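Local coordinates for DNA mismatch repair protein MutS (Thermus aquaticus, PDB 1EWQ) that takes part in DNA mismatch repair, binding mismatched DNA and ATP, with a weak ATPase activity, at residues Leu166-Arg174 and Tyr244-Glu254; Leu618-Gly627 and Glu652-Asp662. One frame throughout, in Å; residues are numbered along the deposited sequence.

Contact 1: residues Leu166-Arg174 and Tyr244-Glu254. With EDO (1,2-ethanediol), chain G.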
loop_
_atom_site.group_PDB
_atom_site.type_symbol
_atom_site.label_atom_id
_atom_site.label_comp_id
_atom_site.label_asym_id
_atom_site.label_seq_id
_atom_site.Cartn_x
_atom_site.Cartn_y
_atom_site.Cartn_z
ATOM N N LEU C 166 14.754 -6.696 -25.896
ATOM C CA LEU C 166 13.324 -6.927 -25.753
ATOM C C LEU C 166 12.887 -6.308 -24.435
ATOM O O LEU C 166 12.014 -5.447 -24.407
ATOM C CB LEU C 166 13.002 -8.421 -25.734
ATOM C CG LEU C 166 11.585 -8.727 -25.221
ATOM C CD1 LEU C 166 10.544 -8.205 -26.227
ATOM C CD2 LEU C 166 11.435 -10.224 -24.994
ATOM N N TYR C 167 13.505 -6.754 -23.345
ATOM C CA TYR C 167 13.163 -6.234 -22.032
ATOM C C TYR C 167 13.211 -4.713 -21.973
ATOM O O TYR C 167 12.305 -4.098 -21.413
ATOM C CB TYR C 167 14.068 -6.839 -20.954
ATOM C CG TYR C 167 13.781 -8.308 -20.670
ATOM C CD1 TYR C 167 12.699 -8.960 -21.273
ATOM C CD2 TYR C 167 14.590 -9.042 -19.807
ATOM C CE1 TYR C 167 12.434 -10.317 -21.026
ATOM C CE2 TYR C 167 14.336 -10.390 -19.551
ATOM C CZ TYR C 167 13.257 -11.021 -20.165
ATOM O OH TYR C 167 13.026 -12.358 -19.927
ATOM N N ASP C 168 14.240 -4.099 -22.555
ATOM C CA ASP C 168 14.315 -2.641 -22.534
ATOM C C ASP C 168 13.169 -1.997 -23.297
ATOM O O ASP C 168 12.622 -0.991 -22.859
ATOM C CB ASP C 168 15.635 -2.132 -23.119
ATOM C CG ASP C 168 16.787 -2.254 -22.153
ATOM O OD1 ASP C 168 16.552 -2.215 -20.929
ATOM O OD2 ASP C 168 17.933 -2.367 -22.623
ATOM N N GLU C 169 12.815 -2.567 -24.446
ATOM C CA GLU C 169 11.725 -2.017 -25.240
ATOM C C GLU C 169 10.436 -2.115 -24.458
ATOM O O GLU C 169 9.605 -1.215 -24.498
ATOM C CB GLU C 169 11.552 -2.769 -26.565
ATOM C CG GLU C 169 12.172 -2.094 -27.760
ATOM C CD GLU C 169 11.787 -0.627 -27.898
ATOM O OE1 GLU C 169 10.619 -0.308 -28.180
ATOM O OE2 GLU C 169 12.677 0.213 -27.718
ATOM N N LEU C 170 10.278 -3.223 -23.749
ATOM C CA LEU C 170 9.081 -3.457 -22.954
ATOM C C LEU C 170 9.017 -2.446 -21.807
ATOM O O LEU C 170 7.988 -1.807 -21.590
ATOM C CB LEU C 170 9.090 -4.897 -22.410
ATOM C CG LEU C 170 7.850 -5.505 -21.724
ATOM C CD1 LEU C 170 7.501 -4.698 -20.501
ATOM C CD2 LEU C 170 6.683 -5.537 -22.679
ATOM N N PHE C 171 10.125 -2.278 -21.093
ATOM C CA PHE C 171 10.148 -1.349 -19.969
ATOM C C PHE C 171 9.825 0.106 -20.324
ATOM O O PHE C 171 9.047 0.754 -19.627
ATOM C CB PHE C 171 11.497 -1.377 -19.271
ATOM C CG PHE C 171 11.532 -0.545 -18.040
ATOM C CD1 PHE C 171 11.087 -1.062 -16.831
ATOM C CD2 PHE C 171 11.957 0.777 -18.092
ATOM C CE1 PHE C 171 11.059 -0.276 -15.693
ATOM C CE2 PHE C 171 11.930 1.576 -16.949
ATOM C CZ PHE C 171 11.482 1.050 -15.753
ATOM N N ARG C 172 10.423 0.630 -21.389
ATOM C CA ARG C 172 10.146 2.015 -21.754
ATOM C C ARG C 172 8.656 2.250 -22.045
ATOM O O ARG C 172 8.196 3.383 -22.015
ATOM C CB ARG C 172 11.013 2.464 -22.954
ATOM C CG ARG C 172 11.281 1.388 -23.993
ATOM C CD ARG C 172 11.798 1.895 -25.358
ATOM N NE ARG C 172 12.642 3.094 -25.322
ATOM C CZ ARG C 172 13.574 3.373 -26.237
ATOM N NH1 ARG C 172 13.785 2.526 -27.243
ATOM N NH2 ARG C 172 14.279 4.501 -26.175
ATOM N N HIS C 173 7.900 1.189 -22.315
ATOM C CA HIS C 173 6.471 1.345 -22.591
ATOM C C HIS C 173 5.603 1.133 -21.365
ATOM O O HIS C 173 4.434 1.501 -21.368
ATOM C CB HIS C 173 6.018 0.385 -23.690
ATOM C CG HIS C 173 6.539 0.737 -25.049
ATOM N ND1 HIS C 173 5.891 1.615 -25.892
ATOM C CD2 HIS C 173 7.665 0.358 -25.694
ATOM C CE1 HIS C 173 6.598 1.761 -26.998
ATOM N NE2 HIS C 173 7.680 1.008 -26.902
ATOM N N ARG C 174 6.177 0.545 -20.320
ATOM C CA ARG C 174 5.450 0.277 -19.093
ATOM C C ARG C 174 4.035 -0.233 -19.377
ATOM O O ARG C 174 3.039 0.412 -19.028
ATOM C CB ARG C 174 5.413 1.543 -18.220
ATOM C CG ARG C 174 6.782 1.920 -17.601
ATOM C CD ARG C 174 7.306 0.833 -16.628
ATOM N NE ARG C 174 7.391 -0.471 -17.280
ATOM C CZ ARG C 174 7.525 -1.641 -16.658
ATOM N NH1 ARG C 174 7.606 -1.708 -15.328
ATOM N NH2 ARG C 174 7.547 -2.759 -17.370
ATOM N N TYR C 244 7.929 -0.585 -36.305
ATOM C CA TYR C 244 8.994 0.404 -36.160
ATOM C C TYR C 244 10.381 -0.168 -35.885
ATOM O O TYR C 244 10.563 -1.383 -35.777
ATOM C CB TYR C 244 8.612 1.418 -35.068
ATOM C CG TYR C 244 8.571 0.859 -33.661
ATOM C CD1 TYR C 244 9.670 0.985 -32.814
ATOM C CD2 TYR C 244 7.436 0.193 -33.176
ATOM C CE1 TYR C 244 9.651 0.467 -31.522
ATOM C CE2 TYR C 244 7.406 -0.335 -31.881
ATOM C CZ TYR C 244 8.520 -0.187 -31.067
ATOM O OH TYR C 244 8.515 -0.678 -29.792
ATOM N N ASP C 245 11.358 0.728 -35.790
ATOM C CA ASP C 245 12.734 0.346 -35.529
ATOM C C ASP C 245 13.307 1.150 -34.369
ATOM O O ASP C 245 13.560 2.344 -34.500
ATOM C CB ASP C 245 13.584 0.572 -36.777
ATOM C CG ASP C 245 15.039 0.201 -36.567
ATOM O OD1 ASP C 245 15.393 -0.334 -35.485
ATOM O OD2 ASP C 245 15.832 0.444 -37.499
ATOM N N PRO C 246 13.522 0.499 -33.213
ATOM C CA PRO C 246 14.072 1.190 -32.041
ATOM C C PRO C 246 15.478 1.709 -32.313
ATOM O O PRO C 246 15.929 2.672 -31.693
ATOM C CB PRO C 246 14.028 0.118 -30.955
ATOM C CG PRO C 246 14.175 -1.162 -31.739
ATOM C CD PRO C 246 13.267 -0.920 -32.916
ATOM N N GLY C 247 16.153 1.082 -33.268
ATOM C CA GLY C 247 17.498 1.504 -33.615
ATOM C C GLY C 247 17.509 2.871 -34.274
ATOM O O GLY C 247 18.559 3.491 -34.413
ATOM N N ALA C 248 16.339 3.348 -34.683
ATOM C CA ALA C 248 16.238 4.644 -35.336
ATOM C C ALA C 248 16.071 5.788 -34.336
ATOM O O ALA C 248 15.960 6.944 -34.724
ATOM C CB ALA C 248 15.072 4.636 -36.329
ATOM N N PHE C 249 16.048 5.457 -33.050
ATOM C CA PHE C 249 15.899 6.466 -32.012
ATOM C C PHE C 249 16.992 6.317 -30.964
ATOM O O PHE C 249 17.792 5.386 -31.006
ATOM C CB PHE C 249 14.533 6.332 -31.324
ATOM C CG PHE C 249 13.373 6.364 -32.270
ATOM C CD1 PHE C 249 12.831 5.179 -32.769
ATOM C CD2 PHE C 249 12.824 7.579 -32.672
ATOM C CE1 PHE C 249 11.756 5.205 -33.658
ATOM C CE2 PHE C 249 11.754 7.615 -33.555
ATOM C CZ PHE C 249 11.216 6.424 -34.052
HETATM N N MSE C 250 17.032 7.244 -30.020
HETATM C CA MSE C 250 18.021 7.158 -28.958
HETATM C C MSE C 250 17.685 5.979 -28.054
HETATM O O MSE C 250 16.536 5.801 -27.643
HETATM C CB MSE C 250 18.035 8.427 -28.114
HETATM C CG MSE C 250 19.031 8.354 -26.967
HETATM SE SE MSE C 250 18.727 9.694 -25.616
HETATM C CE MSE C 250 19.598 11.166 -26.439
ATOM N N ARG C 251 18.695 5.180 -27.745
ATOM C CA ARG C 251 18.521 4.033 -26.866
ATOM C C ARG C 251 18.455 4.510 -25.407
ATOM O O ARG C 251 19.308 5.287 -24.961
ATOM C CB ARG C 251 19.704 3.076 -27.019
ATOM C CG ARG C 251 19.910 2.509 -28.419
ATOM C CD ARG C 251 18.880 1.440 -28.704
ATOM N NE ARG C 251 19.150 0.717 -29.943
ATOM C CZ ARG C 251 18.575 -0.439 -30.272
ATOM N NH1 ARG C 251 17.694 -1.015 -29.457
ATOM N NH2 ARG C 251 18.889 -1.019 -31.421
ATOM N N LEU C 252 17.448 4.035 -24.675
ATOM C CA LEU C 252 17.276 4.365 -23.259
ATOM C C LEU C 252 17.001 3.090 -22.449
ATOM O O LEU C 252 15.855 2.782 -22.122
ATOM C CB LEU C 252 16.121 5.350 -23.064
ATOM C CG LEU C 252 16.308 6.771 -23.602
ATOM C CD1 LEU C 252 15.006 7.544 -23.424
ATOM C CD2 LEU C 252 17.446 7.462 -22.879
ATOM N N PRO C 253 18.055 2.328 -22.133
ATOM C CA PRO C 253 17.902 1.091 -21.360
ATOM C C PRO C 253 17.109 1.332 -20.079
ATOM O O PRO C 253 17.023 2.462 -19.596
ATOM C CB PRO C 253 19.346 0.688 -21.062
ATOM C CG PRO C 253 20.082 1.176 -22.257
ATOM C CD PRO C 253 19.465 2.548 -22.498
ATOM N N GLU C 254 16.530 0.267 -19.534
ATOM C CA GLU C 254 15.777 0.372 -18.294
ATOM C C GLU C 254 16.648 0.952 -17.176
ATOM O O GLU C 254 16.204 1.806 -16.408
ATOM C CB GLU C 254 15.260 -1.004 -17.858
ATOM C CG GLU C 254 14.451 -0.960 -16.558
ATOM C CD GLU C 254 13.946 -2.332 -16.129
ATOM O OE1 GLU C 254 13.586 -3.144 -17.018
ATOM O OE2 GLU C 254 13.894 -2.583 -14.903
HETATM C C1 EDO G . 16.800 1.140 -25.722
HETATM O O1 EDO G . 17.744 0.042 -25.713
HETATM C C2 EDO G . 15.448 0.668 -25.264
HETATM O O2 EDO G . 14.940 1.577 -24.306
HETATM O O HOH W 1 15.386 3.107 -29.104
#

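Contact 2: residues Leu618-Gly627 and Glu652-Asp662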
loop_
_atom_site.group_PDB
_atom_site.type_symbol
_atom_site.label_atom_id
_atom_site.label_comp_id
_atom_site.label_asym_id
_atom_site.label_seq_id
_atom_site.Cartn_x
_atom_site.Cartn_y
_atom_site.Cartn_z
ATOM N N LEU C 618 24.432 14.604 -31.281
ATOM C CA LEU C 618 23.256 13.755 -31.282
ATOM C C LEU C 618 23.690 12.362 -30.835
ATOM O O LEU C 618 24.267 11.600 -31.612
ATOM C CB LEU C 618 22.641 13.723 -32.673
ATOM C CG LEU C 618 22.092 15.081 -33.102
ATOM C CD1 LEU C 618 21.835 15.126 -34.604
ATOM C CD2 LEU C 618 20.827 15.347 -32.306
ATOM N N PHE C 619 23.445 12.048 -29.564
ATOM C CA PHE C 619 23.825 10.751 -29.015
ATOM C C PHE C 619 22.890 9.645 -29.514
ATOM O O PHE C 619 21.703 9.877 -29.726
ATOM C CB PHE C 619 23.800 10.794 -27.478
ATOM C CG PHE C 619 24.727 11.821 -26.882
ATOM C CD1 PHE C 619 24.233 13.028 -26.400
ATOM C CD2 PHE C 619 26.092 11.583 -26.798
ATOM C CE1 PHE C 619 25.094 13.980 -25.838
ATOM C CE2 PHE C 619 26.952 12.532 -26.239
ATOM C CZ PHE C 619 26.451 13.727 -25.759
ATOM N N ASP C 620 23.435 8.444 -29.702
ATOM C CA ASP C 620 22.624 7.322 -30.165
ATOM C C ASP C 620 22.026 6.576 -28.973
ATOM O O ASP C 620 21.145 5.731 -29.128
ATOM C CB ASP C 620 23.457 6.384 -31.052
ATOM C CG ASP C 620 24.531 5.640 -30.290
ATOM O OD1 ASP C 620 24.818 5.988 -29.125
ATOM O OD2 ASP C 620 25.105 4.697 -30.874
ATOM N N GLY C 621 22.490 6.930 -27.777
ATOM C CA GLY C 621 21.995 6.299 -26.564
ATOM C C GLY C 621 22.699 6.792 -25.315
ATOM O O GLY C 621 23.825 7.292 -25.376
ATOM N N ILE C 622 22.026 6.686 -24.178
ATOM C CA ILE C 622 22.620 7.094 -22.910
ATOM C C ILE C 622 22.703 5.844 -22.048
ATOM O O ILE C 622 21.687 5.196 -21.791
ATOM C CB ILE C 622 21.765 8.139 -22.199
ATOM C CG1 ILE C 622 21.700 9.416 -23.041
ATOM C CG2 ILE C 622 22.339 8.416 -20.820
ATOM C CD1 ILE C 622 20.676 10.424 -22.548
ATOM N N TYR C 623 23.916 5.504 -21.618
ATOM C CA TYR C 623 24.137 4.311 -20.804
ATOM C C TYR C 623 24.728 4.647 -19.445
ATOM O O TYR C 623 25.828 5.185 -19.351
ATOM C CB TYR C 623 25.060 3.334 -21.540
ATOM C CG TYR C 623 24.578 2.998 -22.931
ATOM C CD1 TYR C 623 25.172 3.573 -24.062
ATOM C CD2 TYR C 623 23.501 2.131 -23.121
ATOM C CE1 TYR C 623 24.702 3.290 -25.357
ATOM C CE2 TYR C 623 23.021 1.847 -24.406
ATOM C CZ TYR C 623 23.624 2.427 -25.518
ATOM O OH TYR C 623 23.127 2.143 -26.776
ATOM N N THR C 624 23.993 4.306 -18.391
ATOM C CA THR C 624 24.424 4.586 -17.036
ATOM C C THR C 624 24.771 3.346 -16.217
ATOM O O THR C 624 24.282 2.241 -16.473
ATOM C CB THR C 624 23.329 5.360 -16.259
ATOM O OG1 THR C 624 22.169 4.530 -16.108
ATOM C CG2 THR C 624 22.937 6.632 -17.004
ATOM N N ARG C 625 25.624 3.572 -15.224
ATOM C CA ARG C 625 26.061 2.569 -14.263
ATOM C C ARG C 625 26.236 3.445 -13.013
ATOM O O ARG C 625 27.354 3.773 -12.615
ATOM C CB ARG C 625 27.397 1.943 -14.698
ATOM C CG ARG C 625 27.749 0.599 -14.031
ATOM C CD ARG C 625 27.753 0.659 -12.505
ATOM N NE ARG C 625 26.402 0.615 -11.943
ATOM C CZ ARG C 625 26.078 1.058 -10.727
ATOM N NH1 ARG C 625 27.001 1.589 -9.934
ATOM N NH2 ARG C 625 24.827 0.960 -10.297
ATOM N N ILE C 626 25.106 3.844 -12.423
ATOM C CA ILE C 626 25.080 4.736 -11.257
ATOM C C ILE C 626 24.298 4.196 -10.067
ATOM O O ILE C 626 23.232 3.607 -10.232
ATOM C CB ILE C 626 24.448 6.107 -11.630
ATOM C CG1 ILE C 626 25.210 6.754 -12.784
ATOM C CG2 ILE C 626 24.466 7.040 -10.427
ATOM C CD1 ILE C 626 24.464 7.928 -13.425
ATOM N N GLY C 627 24.824 4.437 -8.868
ATOM C CA GLY C 627 24.174 3.994 -7.643
ATOM C C GLY C 627 23.988 2.491 -7.517
ATOM O O GLY C 627 24.847 1.715 -7.923
ATOM N N GLU C 652 27.037 -2.445 -26.028
ATOM C CA GLU C 652 26.089 -1.615 -26.759
ATOM C C GLU C 652 26.627 -0.221 -27.071
ATOM O O GLU C 652 26.208 0.390 -28.047
ATOM C CB GLU C 652 24.760 -1.523 -25.991
ATOM C CG GLU C 652 24.803 -0.790 -24.643
ATOM C CD GLU C 652 23.579 -1.088 -23.754
ATOM O OE1 GLU C 652 22.577 -1.651 -24.258
ATOM O OE2 GLU C 652 23.621 -0.750 -22.547
ATOM N N ALA C 653 27.571 0.264 -26.264
ATOM C CA ALA C 653 28.151 1.600 -26.442
ATOM C C ALA C 653 28.897 1.819 -27.753
ATOM O O ALA C 653 29.702 0.993 -28.181
ATOM C CB ALA C 653 29.072 1.923 -25.286
ATOM N N THR C 654 28.657 2.981 -28.349
ATOM C CA THR C 654 29.253 3.360 -29.617
ATOM C C THR C 654 30.020 4.685 -29.482
ATOM O O THR C 654 30.027 5.285 -28.408
ATOM C CB THR C 654 28.117 3.478 -30.657
ATOM O OG1 THR C 654 28.350 2.552 -31.717
ATOM C CG2 THR C 654 27.982 4.889 -31.190
ATOM N N GLU C 655 30.679 5.130 -30.553
ATOM C CA GLU C 655 31.420 6.393 -30.522
ATOM C C GLU C 655 30.465 7.573 -30.362
ATOM O O GLU C 655 30.892 8.700 -30.105
ATOM C CB GLU C 655 32.216 6.590 -31.813
ATOM C CG GLU C 655 31.357 6.469 -33.077
ATOM C CD GLU C 655 32.105 6.827 -34.347
ATOM O OE1 GLU C 655 31.649 6.406 -35.430
ATOM O OE2 GLU C 655 33.133 7.535 -34.264
ATOM N N ASN C 656 29.174 7.317 -30.530
ATOM C CA ASN C 656 28.176 8.368 -30.396
ATOM C C ASN C 656 27.363 8.186 -29.123
ATOM O O ASN C 656 26.293 8.775 -28.961
ATOM C CB ASN C 656 27.257 8.370 -31.619
ATOM C CG ASN C 656 28.020 8.646 -32.899
ATOM O OD1 ASN C 656 28.854 9.554 -32.948
ATOM N ND2 ASN C 656 27.748 7.868 -33.939
ATOM N N SER C 657 27.877 7.371 -28.213
ATOM C CA SER C 657 27.159 7.133 -26.973
ATOM C C SER C 657 27.627 8.003 -25.832
ATOM O O SER C 657 28.772 8.450 -25.803
ATOM C CB SER C 657 27.268 5.666 -26.563
ATOM O OG SER C 657 26.693 4.840 -27.554
ATOM N N LEU C 658 26.707 8.262 -24.911
ATOM C CA LEU C 658 27.002 9.032 -23.707
ATOM C C LEU C 658 26.999 7.960 -22.644
ATOM O O LEU C 658 25.967 7.331 -22.412
ATOM C CB LEU C 658 25.908 10.061 -23.401
ATOM C CG LEU C 658 26.040 10.777 -22.035
ATOM C CD1 LEU C 658 27.284 11.657 -22.022
ATOM C CD2 LEU C 658 24.796 11.632 -21.743
ATOM N N VAL C 659 28.152 7.729 -22.030
ATOM C CA VAL C 659 28.289 6.723 -20.986
ATOM C C VAL C 659 28.558 7.413 -19.648
ATOM O O VAL C 659 29.427 8.286 -19.563
ATOM C CB VAL C 659 29.463 5.765 -21.311
ATOM C CG1 VAL C 659 29.635 4.760 -20.199
ATOM C CG2 VAL C 659 29.212 5.058 -22.672
ATOM N N LEU C 660 27.821 7.022 -18.609
ATOM C CA LEU C 660 27.978 7.613 -17.280
ATOM C C LEU C 660 28.369 6.550 -16.262
ATOM O O LEU C 660 27.547 5.717 -15.896
ATOM C CB LEU C 660 26.672 8.285 -16.833
ATOM C CG LEU C 660 26.051 9.390 -17.708
ATOM C CD1 LEU C 660 24.820 9.970 -16.984
ATOM C CD2 LEU C 660 27.055 10.486 -17.970
ATOM N N LEU C 661 29.623 6.568 -15.816
ATOM C CA LEU C 661 30.086 5.583 -14.844
ATOM C C LEU C 661 30.313 6.227 -13.489
ATOM O O LEU C 661 30.944 7.276 -13.372
ATOM C CB LEU C 661 31.365 4.898 -15.324
ATOM C CG LEU C 661 31.330 4.240 -16.711
ATOM C CD1 LEU C 661 32.649 3.499 -16.939
ATOM C CD2 LEU C 661 30.141 3.288 -16.827
ATOM N N ASP C 662 29.790 5.565 -12.466
ATOM C CA ASP C 662 29.854 6.037 -11.090
ATOM C C ASP C 662 30.613 5.033 -10.225
ATOM O O ASP C 662 30.050 4.037 -9.776
ATOM C CB ASP C 662 28.413 6.221 -10.590
ATOM C CG ASP C 662 28.325 6.697 -9.150
ATOM O OD1 ASP C 662 27.629 6.020 -8.346
ATOM O OD2 ASP C 662 28.922 7.743 -8.827
HETATM O O HOH W 2 24.381 2.594 -29.009
HETATM O O HOH W 3 21.527 -0.208 -26.310
HETATM O O HOH W 4 29.687 1.020 -10.099
#

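Contact 1: residues Leu166-Arg174 and Tyr244-Glu254
Arg172 reaches out of helix 163-173 to grip the loop Tyr244-Glu254. From CB the chain passes along a 1,2-ethanediol, probably from the crystallisation liquor, whose O2 donates to Leu252 O; CG is 3.7 Å and CD 3.3 Å from that O2. A bend at chi3 (33°) turns the guanidinium so that its edge meets Glu169 OE2 nearly end-on. The diol lies over one guanidinium face, its O2 2.9 Å from NE. NH1 makes a salt bridge to Glu169 OE2 (2.6 Å) and also donates to a water that in turn donates to Pro246 O. NH2 donates to Met250 O at 3.0 Å, in both the carbonyl and guanidinium planes. A leucine in place of Arg172 would probably leave Glu169 OE2 without its charge partner and Met250 O without this donor.

Glu169 OE1 accepts from Tyr244 OH at 2.7 Å, on its anti side. Asp168 OD1 takes Glu254 N in a nearly straight bond (2.8 Å, 172°), from above the carboxylate plane. Glu254 begins helix 254-259, just after Pro253 at the N-cap position. The Glu254 carboxylate stacks over one face of Phe171, and its oxygens form salt bridges with Arg197 and Arg258.

Helix 163-173 belongs to MutS domain II. Glu169 and Leu166 rest on strand 143-149, Glu169 also on strand 154-160. On the loop side, Phe171 and Arg172 pack on Leu257 of helix 254-259.

Contact 2: residues Leu618-Gly627 and Glu652-Asp662
Strands 621-625 and 657-662 run in parallel at one edge of the mixed sheet of the P-loop NTPase domain, with axes 4.7 Å apart and 10° from alignment. Leu658 N donates to Gly621 O, and Tyr623 N to Leu658 O at 2.9 Å. Leu660 N then donates to Tyr623 O, Arg625 N to Leu660 O, and Asp662 N to Arg625 O. Ile622 and Leu658 lie side by side on one face, as do Thr624 and Leu660.

Tyr623 is on the other face. Its chi1 of -53° sets CG beside the backbone N and sends the ring to where Glu652 lies over one face and Ser657 at the edge. Glu652 CG makes a CH-pi contact, offset toward the CE2-CZ side and 3.6 Å from the centroid, and the carboxylate is turned 23° from the ring plane. Ser657 OG is 3.3 Å from Tyr623 CE1. Tyr623 OH donates to one water and accepts from another, which links it to Asp620 OD2, Glu652 O and Glu652 OE1.

The pair is a beta-alpha-beta crossover, with helix 638-652 as the connection. Asp662 ends a run of hydrophobic residues, consistent with a Walker B strand, and its side chain touches Ser590 of the predicted ATP site.

At the start of the strands, Ser657 OG donates to the syn lone pair of Asp620 OD1 at 2.7 Å and accepts from Thr654 N. Asp620 N donates to Asn656 O (3.0 Å). At the far end, Gly627 N reaches Asp662 OD1 at 3.3 Å, on its anti side. Arg625 NH2 turns back onto Gly627 O, while its NE pairs with Glu645.

How the contacts relate
Contacts 1 and 2 have centres about 15 Å apart and meet directly. The loop of contact 1 runs beside strand 621-625, whose other side pairs with 657-662. Arg251 N probably donates to Asp620 O (2.9 Å), and Ile622 N probably donates to Arg251 O (3.2 Å). Arg251 CB also packs 3.6 Å from Tyr623 OH. The joint thus connects domain II, through the loop, to the ATPase sheet. The far end of contact 2 is at the predicted ATP site: the side chain of Asp662 is about 3 Å from that of Ser590 and about 5 Å from a sulfate, probably from the crystallisation liquor. Both contacts are remote from the DNA, with nearest atoms about 32 Å (contact 1) and 48 Å (contact 2) away.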